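Local coordinates for protein beta-n-acetylhexosaminidase (Streptococcus pneumoniae, PDB 4AZI) that hydrolyses terminal non-reducing N-acetyl-beta-D-hexosamine residues from glycans, acting as a family 20 exo-beta-D-N-acetylglucosaminidase catalytic module, at residues Y281-K286 / L326-D331; D32-L37 / E344-F349; N274-W279 / G302-N307; S40-L45 / I109-A114. The protein carries 2 engineered substitutions. One frame throughout, in Å; residues are numbered along the deposited sequence.

Contact 1 (Y281-K286 / L326-D331); sequences YILGQK and LSIWAD. With OAN (O-(2-acetamido-2-deoxy D-glucopyranosylidene) amino-N-phenylcarbamate), chain C.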
loop_
_atom_site.group_PDB
_atom_site.type_symbol
_atom_site.label_atom_id
_atom_site.label_comp_id
_atom_site.label_asym_id
_atom_site.label_seq_id
_atom_site.Cartn_x
_atom_site.Cartn_y
_atom_site.Cartn_z
ATOM N N TYR A 281 -10.570 -5.534 5.523
ATOM C CA TYR A 281 -11.583 -6.446 4.962
ATOM C C TYR A 281 -10.940 -7.478 4.043
ATOM O O TYR A 281 -10.221 -7.112 3.114
ATOM C CB TYR A 281 -12.683 -5.702 4.197
ATOM C CG TYR A 281 -13.636 -6.644 3.467
ATOM C CD1 TYR A 281 -14.341 -7.635 4.163
ATOM C CD2 TYR A 281 -13.815 -6.560 2.081
ATOM C CE1 TYR A 281 -15.197 -8.506 3.503
ATOM C CE2 TYR A 281 -14.677 -7.427 1.410
ATOM C CZ TYR A 281 -15.367 -8.398 2.130
ATOM O OH TYR A 281 -16.225 -9.267 1.481
ATOM N N ILE A 282 -11.208 -8.756 4.316
ATOM C CA ILE A 282 -10.748 -9.864 3.475
ATOM C C ILE A 282 -11.903 -10.236 2.559
ATOM O O ILE A 282 -13.009 -10.514 3.038
ATOM C CB ILE A 282 -10.320 -11.094 4.324
ATOM C CG1 ILE A 282 -9.101 -10.758 5.203
ATOM C CG2 ILE A 282 -10.018 -12.299 3.438
ATOM C CD1 ILE A 282 -8.899 -11.710 6.373
ATOM N N LEU A 283 -11.657 -10.227 1.249
ATOM C CA LEU A 283 -12.688 -10.572 0.266
ATOM C C LEU A 283 -13.372 -11.887 0.634
ATOM O O LEU A 283 -12.704 -12.903 0.857
ATOM C CB LEU A 283 -12.099 -10.677 -1.149
ATOM C CG LEU A 283 -11.318 -9.513 -1.773
ATOM C CD1 LEU A 283 -10.978 -9.842 -3.225
ATOM C CD2 LEU A 283 -12.072 -8.192 -1.688
ATOM N N GLY A 284 -14.702 -11.847 0.717
ATOM C CA GLY A 284 -15.512 -13.030 1.017
ATOM C C GLY A 284 -15.610 -13.419 2.484
ATOM O O GLY A 284 -16.288 -14.392 2.822
ATOM N N GLN A 285 -14.933 -12.669 3.354
ATOM C CA GLN A 285 -14.839 -13.014 4.773
ATOM C C GLN A 285 -16.128 -12.683 5.519
ATOM O O GLN A 285 -16.660 -11.574 5.417
ATOM C CB GLN A 285 -13.639 -12.309 5.436
ATOM C CG GLN A 285 -13.245 -12.849 6.805
ATOM C CD GLN A 285 -12.210 -13.956 6.735
ATOM O OE1 GLN A 285 -12.109 -14.669 5.737
ATOM N NE2 GLN A 285 -11.434 -14.106 7.800
ATOM N N LYS A 286 -16.618 -13.676 6.253
ATOM C CA LYS A 286 -17.840 -13.578 7.039
ATOM C C LYS A 286 -17.490 -13.854 8.502
ATOM O O LYS A 286 -16.403 -14.356 8.781
ATOM C CB LYS A 286 -18.866 -14.590 6.526
ATOM C CG LYS A 286 -19.487 -14.242 5.178
ATOM C CD LYS A 286 -20.050 -15.488 4.507
ATOM C CE LYS A 286 -18.967 -16.233 3.735
ATOM N NZ LYS A 286 -19.081 -17.713 3.856
ATOM N N LEU A 326 -7.258 2.563 4.658
ATOM C CA LEU A 326 -8.189 1.443 4.790
ATOM C C LEU A 326 -7.759 0.335 3.817
ATOM O O LEU A 326 -7.399 0.617 2.666
ATOM C CB LEU A 326 -9.629 1.902 4.531
ATOM C CG LEU A 326 -10.763 0.881 4.665
ATOM C CD1 LEU A 326 -11.967 1.500 5.360
ATOM C CD2 LEU A 326 -11.151 0.326 3.301
ATOM N N SER A 327 -7.801 -0.915 4.276
ATOM C CA SER A 327 -7.116 -1.998 3.576
ATOM C C SER A 327 -7.998 -3.174 3.167
ATOM O O SER A 327 -8.711 -3.754 3.999
ATOM C CB SER A 327 -5.944 -2.517 4.403
ATOM O OG SER A 327 -5.141 -1.465 4.911
ATOM N N ILE A 328 -7.904 -3.526 1.882
ATOM C CA ILE A 328 -8.647 -4.642 1.288
ATOM C C ILE A 328 -7.671 -5.784 1.007
ATOM O O ILE A 328 -6.760 -5.637 0.195
ATOM C CB ILE A 328 -9.357 -4.231 -0.025
ATOM C CG1 ILE A 328 -10.201 -2.955 0.155
ATOM C CG2 ILE A 328 -10.228 -5.368 -0.555
ATOM C CD1 ILE A 328 -11.187 -2.969 1.321
ATOM N N TRP A 329 -7.846 -6.911 1.689
ATOM C CA TRP A 329 -6.897 -8.022 1.554
ATOM C C TRP A 329 -7.463 -9.212 0.822
ATOM O O TRP A 329 -8.680 -9.401 0.766
ATOM C CB TRP A 329 -6.354 -8.440 2.913
ATOM C CG TRP A 329 -5.648 -7.341 3.681
ATOM C CD1 TRP A 329 -6.178 -6.554 4.699
ATOM C CD2 TRP A 329 -4.248 -6.888 3.540
ATOM N NE1 TRP A 329 -5.238 -5.676 5.183
ATOM C CE2 TRP A 329 -4.063 -5.816 4.525
ATOM C CE3 TRP A 329 -3.180 -7.236 2.713
ATOM C CZ2 TRP A 329 -2.852 -5.145 4.670
ATOM C CZ3 TRP A 329 -1.957 -6.552 2.872
ATOM C CH2 TRP A 329 -1.799 -5.536 3.827
ATOM N N ALA A 330 -6.578 -10.029 0.253
ATOM C CA ALA A 330 -6.995 -11.163 -0.553
ATOM C C ALA A 330 -6.538 -12.531 -0.038
ATOM O O ALA A 330 -6.246 -13.422 -0.844
ATOM C CB ALA A 330 -6.555 -10.955 -1.994
ATOM N N ASP A 331 -6.504 -12.706 1.287
ATOM C CA ASP A 331 -6.023 -13.953 1.929
ATOM C C ASP A 331 -6.480 -15.251 1.255
ATOM O O ASP A 331 -5.710 -16.198 1.121
ATOM C CB ASP A 331 -6.403 -13.979 3.415
ATOM C CG ASP A 331 -5.763 -12.843 4.209
ATOM O OD1 ASP A 331 -5.673 -11.706 3.686
ATOM O OD2 ASP A 331 -5.353 -13.083 5.362
HETATM C CAH OAN C . 0.472 -6.040 7.488
HETATM C CAG OAN C . -0.719 -7.007 7.417
HETATM O OAN OAN C . -1.856 -6.598 7.602
HETATM N NAI OAN C . -0.409 -8.280 7.159
HETATM C CAB OAN C . -1.390 -9.378 7.031
HETATM C CAC OAN C . -1.962 -9.394 5.612
HETATM O OAJ OAN C . -1.057 -10.087 4.744
HETATM C CAD OAN C . -3.327 -10.065 5.575
HETATM O OAK OAN C . -3.770 -10.059 4.225
HETATM C CAE OAN C . -4.310 -9.266 6.444
HETATM C CAF OAN C . -5.718 -9.863 6.536
HETATM O OAM OAN C . -5.680 -11.126 7.207
HETATM O OAL OAN C . -3.826 -9.060 7.799
HETATM C CAA OAN C . -2.509 -9.290 8.090
HETATM N NAY OAN C . -2.202 -9.425 9.362
HETATM O OAQ OAN C . -3.240 -9.340 10.242
HETATM C CAP OAN C . -3.087 -10.094 11.371
HETATM O OAR OAN C . -3.934 -10.034 12.264
HETATM N NAO OAN C . -1.997 -10.875 11.432
HETATM C CAS OAN C . -1.652 -11.651 12.470
HETATM C CAT OAN C . -0.358 -11.528 12.977
HETATM C CAU OAN C . 0.059 -12.312 14.052
HETATM C CAV OAN C . -0.821 -13.225 14.631
HETATM C CAW OAN C . -2.122 -13.358 14.127
HETATM C CAX OAN C . -2.539 -12.575 13.047
#
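Strands 271-282 and 321-329, the seventh and eighth of the TIM barrel, lie parallel here and lead straight into the sugar pocket. Tyr-281 is in register with Ile-328 and Ile-282 with Trp-329. Three backbone hydrogen bonds fix this: Tyr-281 N to Ser-327 O, Leu-283 N to Trp-329 O, and, straightest, Trp-329 N to Tyr-281 O at 2.8 Å (169° at the hydrogen). With CG anti to its own carbonyl carbon (chi1 -58°), Trp-329 lays one face of its indole under the sugar. Its CB touches Ile-282 CG1 and OAN OAK; CG, CD2 and CE3 run under OAK, CD1 under CAE and CAF, and CZ2 and CH2 end by the acetamido group, Trp-329 CZ2 3.4 Å from its oxygen, atom OAN of the ligand. OAN CAE stands 3.6 Å above the ring plane, offset toward the rim. Tyr-280 meets this indole edge-to-face. Ile-282 extends CD1 to 3.4 Å from OAN OAM, while Leu-283 CD2 meets Ile-328 CG2 at 3.6 Å beneath helix 339-352. Just past the strand end, the carboxylate of Asp-331 uses both oxygens on the sugar: OAN OAK donates to OD1 at 2.6 Å and OAN OAM to OD2 at 2.7 Å.

Contact 2 (D32-L37 / E344-F349); sequences DKASEL and ELMTAF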
loop_
_atom_site.group_PDB
_atom_site.type_symbol
_atom_site.label_atom_id
_atom_site.label_comp_id
_atom_site.label_asym_id
_atom_site.label_seq_id
_atom_site.Cartn_x
_atom_site.Cartn_y
_atom_site.Cartn_z
ATOM N N ASP A 32 -11.266 5.947 -9.637
ATOM C CA ASP A 32 -12.494 6.731 -9.840
ATOM C C ASP A 32 -13.291 6.915 -8.560
ATOM O O ASP A 32 -13.682 8.032 -8.216
ATOM C CB ASP A 32 -13.412 6.035 -10.856
ATOM C CG ASP A 32 -12.900 6.123 -12.273
ATOM O OD1 ASP A 32 -11.946 6.885 -12.524
ATOM O OD2 ASP A 32 -13.478 5.432 -13.141
ATOM N N LYS A 33 -13.552 5.800 -7.876
ATOM C CA LYS A 33 -14.295 5.816 -6.627
ATOM C C LYS A 33 -13.541 6.557 -5.538
ATOM O O LYS A 33 -14.154 7.260 -4.748
ATOM C CB LYS A 33 -14.629 4.395 -6.162
ATOM C CG LYS A 33 -15.727 4.335 -5.113
ATOM C CD LYS A 33 -17.051 4.836 -5.675
ATOM C CE LYS A 33 -18.139 4.857 -4.617
ATOM N NZ LYS A 33 -19.416 5.413 -5.163
ATOM N N ALA A 34 -12.219 6.399 -5.501
ATOM C CA ALA A 34 -11.388 7.136 -4.541
ATOM C C ALA A 34 -11.433 8.638 -4.811
ATOM O O ALA A 34 -11.550 9.438 -3.888
ATOM C CB ALA A 34 -9.958 6.628 -4.564
ATOM N N SER A 35 -11.356 9.008 -6.086
ATOM C CA SER A 35 -11.408 10.411 -6.493
ATOM C C SER A 35 -12.739 11.083 -6.143
ATOM O O SER A 35 -12.761 12.253 -5.755
ATOM C CB SER A 35 -11.139 10.553 -7.989
ATOM O OG SER A 35 -11.218 11.916 -8.361
ATOM N N GLU A 36 -13.843 10.351 -6.284
ATOM C CA GLU A 36 -15.148 10.930 -6.005
ATOM C C GLU A 36 -15.371 11.094 -4.505
ATOM O O GLU A 36 -16.011 12.059 -4.063
ATOM C CB GLU A 36 -16.271 10.090 -6.625
ATOM C CG GLU A 36 -16.968 9.155 -5.650
ATOM C CD GLU A 36 -18.327 8.686 -6.141
ATOM O OE1 GLU A 36 -18.387 8.086 -7.234
ATOM O OE2 GLU A 36 -19.327 8.915 -5.425
ATOM N N LEU A 37 -14.837 10.151 -3.732
ATOM C CA LEU A 37 -15.058 10.108 -2.292
ATOM C C LEU A 37 -14.057 10.995 -1.543
ATOM O O LEU A 37 -14.221 11.248 -0.350
ATOM C CB LEU A 37 -15.010 8.657 -1.782
ATOM C CG LEU A 37 -16.143 7.721 -2.247
ATOM C CD1 LEU A 37 -15.852 6.271 -1.882
ATOM C CD2 LEU A 37 -17.495 8.153 -1.698
ATOM N N GLU A 344 -18.763 0.338 -0.774
ATOM C CA GLU A 344 -19.497 0.664 0.455
ATOM C C GLU A 344 -18.536 0.953 1.621
ATOM O O GLU A 344 -18.736 1.904 2.381
ATOM C CB GLU A 344 -20.490 -0.436 0.838
ATOM C CG GLU A 344 -21.350 -0.052 2.040
ATOM C CD GLU A 344 -22.220 -1.181 2.561
ATOM O OE1 GLU A 344 -22.146 -2.306 2.025
ATOM O OE2 GLU A 344 -22.976 -0.937 3.524
ATOM N N LEU A 345 -17.495 0.134 1.746
ATOM C CA LEU A 345 -16.505 0.318 2.804
ATOM C C LEU A 345 -15.779 1.658 2.649
ATOM O O LEU A 345 -15.660 2.416 3.614
ATOM C CB LEU A 345 -15.519 -0.860 2.828
ATOM C CG LEU A 345 -14.514 -0.986 3.976
ATOM C CD1 LEU A 345 -15.170 -0.870 5.342
ATOM C CD2 LEU A 345 -13.764 -2.306 3.861
ATOM N N MET A 346 -15.321 1.945 1.429
ATOM C CA MET A 346 -14.692 3.222 1.110
ATOM C C MET A 346 -15.597 4.413 1.400
ATOM O O MET A 346 -15.145 5.401 1.963
ATOM C CB MET A 346 -14.253 3.266 -0.354
ATOM C CG MET A 346 -13.069 2.376 -0.671
ATOM S SD MET A 346 -12.755 2.310 -2.437
ATOM C CE MET A 346 -12.071 3.944 -2.719
ATOM N N THR A 347 -16.865 4.313 0.998
ATOM C CA THR A 347 -17.835 5.394 1.179
ATOM C C THR A 347 -18.094 5.669 2.665
ATOM O O THR A 347 -18.116 6.829 3.088
ATOM C CB THR A 347 -19.161 5.083 0.443
ATOM O OG1 THR A 347 -18.892 4.871 -0.948
ATOM C CG2 THR A 347 -20.162 6.223 0.594
ATOM N N ALA A 348 -18.264 4.602 3.443
ATOM C CA ALA A 348 -18.469 4.706 4.891
ATOM C C ALA A 348 -17.330 5.450 5.608
ATOM O O ALA A 348 -17.585 6.337 6.425
ATOM C CB ALA A 348 -18.673 3.325 5.496
ATOM N N PHE A 349 -16.088 5.094 5.284
ATOM C CA PHE A 349 -14.897 5.763 5.844
ATOM C C PHE A 349 -14.864 7.255 5.465
ATOM O O PHE A 349 -14.572 8.104 6.304
ATOM C CB PHE A 349 -13.619 5.041 5.390
ATOM C CG PHE A 349 -12.379 5.398 6.184
ATOM C CD1 PHE A 349 -12.423 5.537 7.574
ATOM C CD2 PHE A 349 -11.152 5.554 5.538
ATOM C CE1 PHE A 349 -11.271 5.854 8.294
ATOM C CE2 PHE A 349 -10.001 5.870 6.254
ATOM C CZ PHE A 349 -10.061 6.015 7.634
HETATM O O HOH W 1 -20.760 5.913 -2.911
#
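This is nearly parallel helix-helix packing in the outer layer of the TIM barrel, where helix 24-37, which follows the first strand, lies beside helix 339-352, which follows the last. The axes of the two short segments approach to 10.2 Å and cross at -18°, and no direct hydrogen bond joins them. Van der Waals contact therefore carries the interface, with Met-346 and Leu-37 contributing most. Met-346 runs out extended through chi2 and then bends at chi3 (73°), which swings CE against the backbone and methyl of Ala-34, 3.7 Å from Ala-34 N and 3.9 Å from Ala-34 CB. Leu-37 CD1 rests 3.7 Å from Met-346 CB, and both leucine methyls approach Thr-347 OG1, CD1 at 3.5 Å, Leu-37 and Thr-347 crossing at about a right angle. At the polar margin Lys-33 bends at chi2 (64°), so that NZ donates to a water at 2.7 Å, which in turn donates to Thr-347 OG1 at 2.9 Å. That hydroxyl is also hydrogen-bonded to Phe-343 O within its own helix, and Lys-33 NZ forms a salt bridge with Glu-36 OE2 at 3.5 Å. Elsewhere on helix 339-352, Leu-345 packs on Leu-326 and Ile-328 of strand 321-329 and on Ile-298 of helix 294-303, while Met-346 O is hydrogen-bonded to Tyr-39 OH, in the loop after helix 24-37.

Contact 3 (N274-W279 / G302-N307); sequences NTNGDW and GKTPFN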
loop_
_atom_site.group_PDB
_atom_site.type_symbol
_atom_site.label_atom_id
_atom_site.label_comp_id
_atom_site.label_asym_id
_atom_site.label_seq_id
_atom_site.Cartn_x
_atom_site.Cartn_y
_atom_site.Cartn_z
ATOM N N ASN A 274 -1.553 5.746 9.442
ATOM C CA ASN A 274 -2.499 5.002 10.298
ATOM C C ASN A 274 -3.275 3.952 9.502
ATOM O O ASN A 274 -4.269 4.256 8.852
ATOM C CB ASN A 274 -3.448 5.969 11.025
ATOM C CG ASN A 274 -4.407 5.270 11.990
ATOM O OD1 ASN A 274 -4.274 4.079 12.288
ATOM N ND2 ASN A 274 -5.380 6.024 12.487
ATOM N N THR A 275 -2.800 2.715 9.585
ATOM C CA THR A 275 -3.282 1.612 8.775
ATOM C C THR A 275 -4.014 0.619 9.673
ATOM O O THR A 275 -3.751 -0.586 9.649
ATOM C CB THR A 275 -2.086 0.953 8.068
ATOM O OG1 THR A 275 -1.339 1.975 7.391
ATOM C CG2 THR A 275 -2.524 -0.102 7.051
ATOM N N ASN A 276 -4.945 1.146 10.466
ATOM C CA ASN A 276 -5.560 0.382 11.550
ATOM C C ASN A 276 -6.188 -0.908 11.082
ATOM O O ASN A 276 -6.999 -0.895 10.164
ATOM C CB ASN A 276 -6.612 1.229 12.254
ATOM C CG ASN A 276 -6.790 0.838 13.695
ATOM O OD1 ASN A 276 -6.848 -0.340 14.024
ATOM N ND2 ASN A 276 -6.858 1.833 14.570
ATOM N N GLY A 277 -5.791 -2.019 11.702
ATOM C CA GLY A 277 -6.418 -3.324 11.473
ATOM C C GLY A 277 -7.935 -3.292 11.632
ATOM O O GLY A 277 -8.651 -4.125 11.072
ATOM N N ASP A 278 -8.427 -2.307 12.375
ATOM C CA ASP A 278 -9.869 -2.100 12.545
ATOM C C ASP A 278 -10.587 -1.943 11.204
ATOM O O ASP A 278 -11.756 -2.292 11.071
ATOM C CB ASP A 278 -10.118 -0.856 13.414
ATOM C CG ASP A 278 -9.872 -1.106 14.895
ATOM O OD1 ASP A 278 -9.575 -2.263 15.276
ATOM O OD2 ASP A 278 -9.975 -0.138 15.683
ATOM N N TRP A 279 -9.876 -1.408 10.213
ATOM C CA TRP A 279 -10.455 -1.150 8.891
ATOM C C TRP A 279 -10.156 -2.208 7.835
ATOM O O TRP A 279 -10.395 -1.979 6.646
ATOM C CB TRP A 279 -10.054 0.253 8.402
ATOM C CG TRP A 279 -10.365 1.358 9.397
ATOM C CD1 TRP A 279 -11.527 1.527 10.139
ATOM C CD2 TRP A 279 -9.506 2.493 9.776
ATOM N NE1 TRP A 279 -11.441 2.641 10.941
ATOM C CE2 TRP A 279 -10.260 3.267 10.768
ATOM C CE3 TRP A 279 -8.229 2.920 9.417
ATOM C CZ2 TRP A 279 -9.741 4.419 11.358
ATOM C CZ3 TRP A 279 -7.714 4.078 10.019
ATOM C CH2 TRP A 279 -8.459 4.814 10.958
ATOM N N GLY A 302 -16.653 4.107 11.407
ATOM C CA GLY A 302 -17.254 5.103 12.285
ATOM C C GLY A 302 -16.727 5.045 13.707
ATOM O O GLY A 302 -16.447 6.078 14.305
ATOM N N LYS A 303 -16.579 3.829 14.231
ATOM C CA LYS A 303 -16.250 3.588 15.644
ATOM C C LYS A 303 -14.809 3.920 16.035
ATOM O O LYS A 303 -14.564 4.421 17.129
ATOM C CB LYS A 303 -16.556 2.130 16.004
ATOM C CG LYS A 303 -17.098 1.919 17.408
ATOM C CD LYS A 303 -17.961 0.660 17.455
ATOM C CE LYS A 303 -18.901 0.679 18.651
ATOM N N THR A 304 -13.859 3.620 15.154
ATOM C CA THR A 304 -12.453 3.948 15.390
ATOM C C THR A 304 -12.173 5.330 14.811
ATOM O O THR A 304 -12.455 5.554 13.641
ATOM C CB THR A 304 -11.527 2.929 14.705
ATOM O OG1 THR A 304 -11.883 1.607 15.124
ATOM C CG2 THR A 304 -10.056 3.203 15.055
ATOM N N PRO A 305 -11.614 6.262 15.621
ATOM C CA PRO A 305 -11.318 7.583 15.061
ATOM C C PRO A 305 -10.246 7.565 13.963
ATOM O O PRO A 305 -9.367 6.690 13.951
ATOM C CB PRO A 305 -10.864 8.390 16.280
ATOM C CG PRO A 305 -11.533 7.722 17.441
ATOM C CD PRO A 305 -11.498 6.256 17.092
ATOM N N PHE A 306 -10.350 8.518 13.040
ATOM C CA PHE A 306 -9.468 8.623 11.868
ATOM C C PHE A 306 -8.008 8.669 12.295
ATOM O O PHE A 306 -7.146 8.069 11.652
ATOM C CB PHE A 306 -9.823 9.891 11.072
ATOM C CG PHE A 306 -8.968 10.127 9.851
ATOM C CD1 PHE A 306 -9.316 9.581 8.627
ATOM C CD2 PHE A 306 -7.830 10.935 9.923
ATOM C CE1 PHE A 306 -8.544 9.819 7.493
ATOM C CE2 PHE A 306 -7.052 11.171 8.797
ATOM C CZ PHE A 306 -7.414 10.616 7.579
ATOM N N ASN A 307 -7.742 9.392 13.372
ATOM C CA ASN A 307 -6.387 9.551 13.878
ATOM C C ASN A 307 -5.961 8.481 14.890
ATOM O O ASN A 307 -4.829 8.521 15.385
ATOM C CB ASN A 307 -6.203 10.954 14.484
ATOM C CG ASN A 307 -6.096 12.048 13.425
ATOM O OD1 ASN A 307 -5.601 11.822 12.321
ATOM N ND2 ASN A 307 -6.553 13.253 13.771
#
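Thr-304 sets OG1 anti to its carbonyl carbon (chi1 -54°) and Asp-278 does the same with CG (chi1 -77°), so hydroxyl and carboxylate converge obliquely. Thr-304 OG1 donates to Asp-278 OD2 at 2.6 Å, meeting the oxygen from above the carboxylate plane. The side chains of Thr-304 and Asn-276 meet tip to tip, CG2 of the threonine 3.5 Å from Asn-276 ND2, which is hydrogen-bonded to Gln-308 O. Asn-276 OD1 accepts from Asp-278 N at 3.0 Å and 168°, the donor above its carbonyl plane: an Asx turn within the irregular part of strand 271-282. In this beta-alpha-beta unit of the TIM barrel, the contact joins that strand to the exit of helix 294-303, where Thr-304 is the first residue to leave helical geometry. Trp-279 turns the edge of its indole to 304-306, with Pro-305 O 3.5 Å from CZ2 and Phe-306 O 3.6 Å from CH2. Asn-276 CB lies over one face, and Trp-279 NE1 is hydrogen-bonded to Asn-300 O in the helix. Asn-274, with CG anti to its backbone N, sends ND2 to Phe-306 O at 2.8 Å, a weak, bent bond, and that oxygen is also hydrogen-bonded to Ser-324 OG.

Contact 4 (S40-L45 / I109-A114); sequences SDVHLL and IGLIPA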
loop_
_atom_site.group_PDB
_atom_site.type_symbol
_atom_site.label_atom_id
_atom_site.label_comp_id
_atom_site.label_asym_id
_atom_site.label_seq_id
_atom_site.Cartn_x
_atom_site.Cartn_y
_atom_site.Cartn_z
ATOM N N SER A 40 -6.846 10.485 -1.329
ATOM C CA SER A 40 -5.698 11.089 -1.986
ATOM C C SER A 40 -4.799 10.075 -2.702
ATOM O O SER A 40 -4.033 10.450 -3.591
ATOM C CB SER A 40 -4.868 11.914 -0.985
ATOM O OG SER A 40 -4.406 11.093 0.071
ATOM N N ASP A 41 -4.884 8.806 -2.309
ATOM C CA ASP A 41 -3.953 7.781 -2.802
ATOM C C ASP A 41 -4.588 6.402 -2.935
ATOM O O ASP A 41 -5.500 6.061 -2.181
ATOM C CB ASP A 41 -2.754 7.654 -1.848
ATOM C CG ASP A 41 -1.965 8.949 -1.715
ATOM O OD1 ASP A 41 -1.048 9.191 -2.533
ATOM O OD2 ASP A 41 -2.263 9.726 -0.784
ATOM N N VAL A 42 -4.066 5.610 -3.873
ATOM C CA VAL A 42 -4.327 4.171 -3.931
ATOM C C VAL A 42 -3.032 3.437 -3.573
ATOM O O VAL A 42 -1.999 3.630 -4.221
ATOM C CB VAL A 42 -4.846 3.724 -5.324
ATOM C CG1 VAL A 42 -4.903 2.208 -5.428
ATOM C CG2 VAL A 42 -6.223 4.305 -5.600
ATOM N N HIS A 43 -3.092 2.618 -2.522
ATOM C CA HIS A 43 -1.966 1.793 -2.115
ATOM C C HIS A 43 -2.113 0.467 -2.783
ATOM O O HIS A 43 -3.100 -0.244 -2.563
ATOM C CB HIS A 43 -1.933 1.642 -0.600
ATOM C CG HIS A 43 -0.824 0.750 -0.091
ATOM N ND1 HIS A 43 -0.998 -0.568 0.128
ATOM C CD2 HIS A 43 0.499 1.035 0.251
ATOM C CE1 HIS A 43 0.150 -1.101 0.587
ATOM N NE2 HIS A 43 1.066 -0.123 0.663
ATOM N N LEU A 44 -1.139 0.126 -3.622
ATOM C CA LEU A 44 -1.237 -1.081 -4.432
ATOM C C LEU A 44 -0.110 -2.085 -4.163
ATOM O O LEU A 44 1.052 -1.882 -4.547
ATOM C CB LEU A 44 -1.344 -0.727 -5.923
ATOM C CG LEU A 44 -1.757 -1.828 -6.917
ATOM C CD1 LEU A 44 -3.210 -2.261 -6.747
ATOM C CD2 LEU A 44 -1.503 -1.379 -8.355
ATOM N N LEU A 45 -0.471 -3.172 -3.485
ATOM C CA LEU A 45 0.447 -4.284 -3.298
ATOM C C LEU A 45 0.539 -5.027 -4.619
ATOM O O LEU A 45 -0.482 -5.432 -5.198
ATOM C CB LEU A 45 -0.008 -5.207 -2.159
ATOM C CG LEU A 45 -0.086 -4.545 -0.783
ATOM C CD1 LEU A 45 -1.536 -4.403 -0.330
ATOM C CD2 LEU A 45 0.722 -5.316 0.247
ATOM N N ILE A 109 -4.879 11.713 -7.692
ATOM C CA ILE A 109 -4.741 10.520 -6.861
ATOM C C ILE A 109 -3.309 10.014 -7.046
ATOM O O ILE A 109 -2.868 9.787 -8.170
ATOM C CB ILE A 109 -5.757 9.415 -7.273
ATOM C CG1 ILE A 109 -7.217 9.852 -7.036
ATOM C CG2 ILE A 109 -5.475 8.095 -6.564
ATOM C CD1 ILE A 109 -7.573 10.237 -5.609
ATOM N N GLY A 110 -2.576 9.860 -5.951
ATOM C CA GLY A 110 -1.273 9.227 -6.019
ATOM C C GLY A 110 -1.385 7.712 -6.040
ATOM O O GLY A 110 -2.388 7.147 -5.607
ATOM N N LEU A 111 -0.368 7.047 -6.570
ATOM C CA LEU A 111 -0.238 5.607 -6.386
ATOM C C LEU A 111 0.911 5.306 -5.418
ATOM O O LEU A 111 1.991 5.891 -5.512
ATOM C CB LEU A 111 -0.014 4.879 -7.718
ATOM C CG LEU A 111 -0.005 3.350 -7.570
ATOM C CD1 LEU A 111 -1.389 2.761 -7.810
ATOM C CD2 LEU A 111 1.019 2.710 -8.489
ATOM N N ILE A 112 0.662 4.402 -4.478
ATOM C CA ILE A 112 1.716 3.886 -3.627
ATOM C C ILE A 112 1.894 2.387 -3.850
ATOM O O ILE A 112 1.092 1.588 -3.362
ATOM C CB ILE A 112 1.463 4.151 -2.123
ATOM C CG1 ILE A 112 1.074 5.609 -1.855
ATOM C CG2 ILE A 112 2.688 3.751 -1.308
ATOM C CD1 ILE A 112 0.577 5.860 -0.436
ATOM N N PRO A 113 2.954 1.991 -4.573
ATOM C CA PRO A 113 3.229 0.561 -4.741
ATOM C C PRO A 113 3.839 -0.105 -3.506
ATOM O O PRO A 113 4.629 0.522 -2.775
ATOM C CB PRO A 113 4.258 0.550 -5.869
ATOM C CG PRO A 113 5.015 1.830 -5.680
ATOM C CD PRO A 113 3.975 2.830 -5.239
ATOM N N ALA A 114 3.496 -1.377 -3.306
ATOM C CA ALA A 114 4.173 -2.248 -2.346
ATOM C C ALA A 114 4.715 -3.502 -3.041
ATOM O O ALA A 114 4.007 -4.128 -3.853
ATOM C CB ALA A 114 3.237 -2.632 -1.204
#
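Ile-112 and Ala-114, on strand 110-117, have the most surface buried by this pairing, and both face the side of the sheet that also carries Asp-41, His-43 and Leu-45. Ile-112 holds CG1 anti to its carbonyl carbon (chi1 -48°) and CG2 anti to its backbone N, so its two branches diverge along strand 41-45. Ile-112 CD1 reaches back to Asp-41 CB at 4.0 Å, and Ile-112 CG2 lies 3.8 Å from His-43 CD2, the histidine crossing the isoleucine at about a right angle. Ala-114 CB lies between His-43 and Leu-45, 3.8 Å from His-43 NE2 and 3.9 Å from Leu-45 CG. The imidazole that both touch is hydrogen-bonded to both flanking strands, ND1 with Ser-14 OG and NE2 accepting from Asn-178 ND2. Such a parallel pairing is the repeating element of the TIM barrel, here between its second and third strands; the axes of these short segments approach to 4.5 Å and cross at -21°. Five backbone hydrogen bonds zip it in regular alternation, starting with Gly-110 N to Ser-40 O; the straightest runs from Ile-112 N to Val-42 O, 2.8 Å and 174°. Toward the end of the ladder the geometry turns out of plane, Ala-114 N sitting above the carbonyl plane of Leu-44 O. Across the sheet, Val-42, Leu-44 and Leu-111 face the helices. Val-42 CG2 meets Ile-109 CG2 at 4.0 Å, Leu-111 CD1 packs on Leu-44 CB at 4.0 Å, and beyond them Val-31 and Leu-27 of helix 24-37 and Leu-100 of helix 94-106 continue the apolar layer.

From the N terminus, helix 24-37 opens the loop of contact 2, which closes only at 344-349, so the other three contacts are nested within it. Contact 4 opens next and closes at 109-114, well before 274-279 begins, and is in series with contacts 1 and 3. Those two cross: 274-279 comes first and then 281-286, which runs off the end of strand 271-282, and their partners 302-307 and 326-331 come in the same order. Contact 4 thus joins barrel strands two and three, contact 1 strands seven and eight, contact 3 the seventh strand to its following helix, and contact 2 the helices after the first and the eighth strand. Leu-345 and Phe-349 bridge contact 2 to contacts 1 and 3.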